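Local atomic coordinates of fanconi-associated nuclease 1 homolog (Pseudomonas aeruginosa, PDB entry 5Y7Q), a protein that belongs to the FAN1 family of nucleases and joins HTH-type and SAP-type domains to a VRR-NUC domain, here with nucleic acid bound. Residues A[278-283]-A[305-310]. Sequence-based numbering, arbitrary orientation.
Sequences RRVKLL and QSSHPG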
# COMPACT_ATOMS: atom_id res chain seq x y z
N ARG A 278 -12.25 -3.99 -1.04
CA ARG A 278 -11.37 -5.04 -0.55
C ARG A 278 -11.74 -6.40 -1.14
O ARG A 278 -10.88 -7.15 -1.62
CB ARG A 278 -11.45 -5.11 0.97
CG ARG A 278 -11.58 -3.76 1.67
CD ARG A 278 -10.24 -3.29 2.19
NE ARG A 278 -9.50 -4.41 2.74
CZ ARG A 278 -8.19 -4.39 2.93
NH1 ARG A 278 -7.50 -3.31 2.61
NH2 ARG A 278 -7.58 -5.46 3.44
N ARG A 279 -13.03 -6.74 -1.11
CA ARG A 279 -13.45 -8.02 -1.66
C ARG A 279 -13.05 -8.14 -3.12
O ARG A 279 -12.49 -9.15 -3.56
CB ARG A 279 -14.96 -8.20 -1.56
CG ARG A 279 -15.43 -9.38 -2.36
CD ARG A 279 -16.85 -9.73 -2.06
NE ARG A 279 -17.72 -9.15 -3.08
CZ ARG A 279 -18.12 -9.82 -4.15
NH1 ARG A 279 -18.91 -9.23 -5.04
NH2 ARG A 279 -17.73 -11.09 -4.33
N VAL A 280 -13.35 -7.09 -3.87
CA VAL A 280 -13.19 -7.10 -5.32
C VAL A 280 -11.70 -7.19 -5.69
O VAL A 280 -11.32 -7.91 -6.63
CB VAL A 280 -13.91 -5.86 -5.88
CG1 VAL A 280 -12.93 -4.79 -6.39
CG2 VAL A 280 -15.01 -6.25 -6.87
N LYS A 281 -10.84 -6.52 -4.91
CA LYS A 281 -9.41 -6.68 -5.09
C LYS A 281 -9.01 -8.14 -4.88
O LYS A 281 -8.23 -8.71 -5.66
CB LYS A 281 -8.65 -5.76 -4.12
CG LYS A 281 -7.13 -5.81 -4.28
CD LYS A 281 -6.41 -4.86 -3.30
CE LYS A 281 -4.88 -4.83 -3.54
NZ LYS A 281 -4.12 -4.15 -2.44
N LEU A 282 -9.56 -8.76 -3.84
CA LEU A 282 -9.17 -10.13 -3.52
C LEU A 282 -9.54 -11.09 -4.65
O LEU A 282 -8.70 -11.88 -5.10
CB LEU A 282 -9.83 -10.53 -2.21
CG LEU A 282 -9.45 -11.79 -1.49
CD1 LEU A 282 -8.06 -11.65 -1.01
CD2 LEU A 282 -10.41 -11.91 -0.35
N LEU A 283 -10.78 -11.02 -5.12
CA LEU A 283 -11.16 -11.76 -6.32
C LEU A 283 -10.16 -11.55 -7.44
O LEU A 283 -9.72 -12.50 -8.09
CB LEU A 283 -12.55 -11.33 -6.79
CG LEU A 283 -13.66 -11.88 -5.92
CD1 LEU A 283 -14.98 -11.38 -6.45
CD2 LEU A 283 -13.60 -13.39 -5.92
N GLN A 305 -16.57 -11.41 -12.24
CA GLN A 305 -17.39 -11.01 -11.09
C GLN A 305 -16.73 -9.93 -10.22
O GLN A 305 -17.22 -9.65 -9.13
CB GLN A 305 -17.81 -12.22 -10.26
CG GLN A 305 -16.79 -12.80 -9.35
CD GLN A 305 -17.14 -14.23 -8.99
OE1 GLN A 305 -17.23 -14.58 -7.81
NE2 GLN A 305 -17.35 -15.06 -10.02
N SER A 306 -15.63 -9.34 -10.68
CA SER A 306 -14.97 -8.26 -9.96
C SER A 306 -15.12 -6.93 -10.70
O SER A 306 -14.95 -6.86 -11.93
CB SER A 306 -13.49 -8.59 -9.78
OG SER A 306 -12.78 -7.45 -9.34
N SER A 307 -15.43 -5.87 -9.96
CA SER A 307 -15.49 -4.51 -10.48
C SER A 307 -14.17 -3.76 -10.29
O SER A 307 -14.11 -2.55 -10.54
CB SER A 307 -16.65 -3.72 -9.85
OG SER A 307 -16.47 -3.54 -8.45
N HIS A 308 -13.14 -4.45 -9.84
CA HIS A 308 -11.81 -3.87 -9.67
C HIS A 308 -11.36 -3.20 -10.97
O HIS A 308 -11.64 -3.71 -12.07
CB HIS A 308 -10.83 -4.96 -9.26
CG HIS A 308 -9.48 -4.46 -8.85
ND1 HIS A 308 -9.23 -3.98 -7.58
CD2 HIS A 308 -8.32 -4.35 -9.53
CE1 HIS A 308 -7.96 -3.60 -7.50
NE2 HIS A 308 -7.39 -3.81 -8.67
N PRO A 309 -10.67 -2.06 -10.90
CA PRO A 309 -10.30 -1.36 -12.14
C PRO A 309 -9.33 -2.19 -12.97
O PRO A 309 -8.35 -2.74 -12.46
CB PRO A 309 -9.65 -0.07 -11.62
CG PRO A 309 -9.16 -0.43 -10.26
CD PRO A 309 -10.18 -1.37 -9.70
N GLY A 310 -9.62 -2.31 -14.27
CA GLY A 310 -8.80 -3.13 -15.15
C GLY A 310 -9.17 -4.61 -15.19
O GLY A 310 -8.55 -5.35 -15.96
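S306 and V280 make the one hydrogen bond between helix 273-292 and the loop that joins helix 296-304 to helix 311-321; the nearest atom of the contact is about 7 Å from the bound nucleic acid. The hydroxyl OG of S306 donates to the carbonyl O of V280 over 3.1 Å, and the donor sits above the carbonyl plane, 46° out of it, rather than on a lone pair. With OG anti to the backbone N (chi1 168°), the same hydroxyl stays beside its own carbonyl carbon and accepts from the backbone N of H308, 3.1 Å from OG of S306, at an N-H...OG angle of 158°. That second bond closes an ST turn, and one oxygen thereby ties the loop both to the helix and to itself.

The apolar part centres on V280, whose two methyls divide the work. CG2 packs against S306 and S307, 3.5 Å from OG of each, while CG1 comes to the edge of the H308 imidazole, near its plane, and 3.6 Å from CB of H308. The aliphatic stem of K281 runs alongside H308 in the same direction, CB of K281 lying 3.9 Å from ND1 of H308. One face of the imidazole is met by CD of P309, and the ring also meets that of F284, their planes about 35° apart. At the other end of the contact, L283 and Q305 cross at roughly a right angle, CD1 of L283 resting 3.7 Å from CG of Q305.

The charged end of R279 takes little part: its guanidinium comes only obliquely near O of Q305, and NH1 forms a salt bridge with E276 on the same helix.

Helix and loop thus meet mainly through methyl and methylene contacts, and because the S306 hydroxyl bonds to both, the turn is probably coupled to the helix backbone.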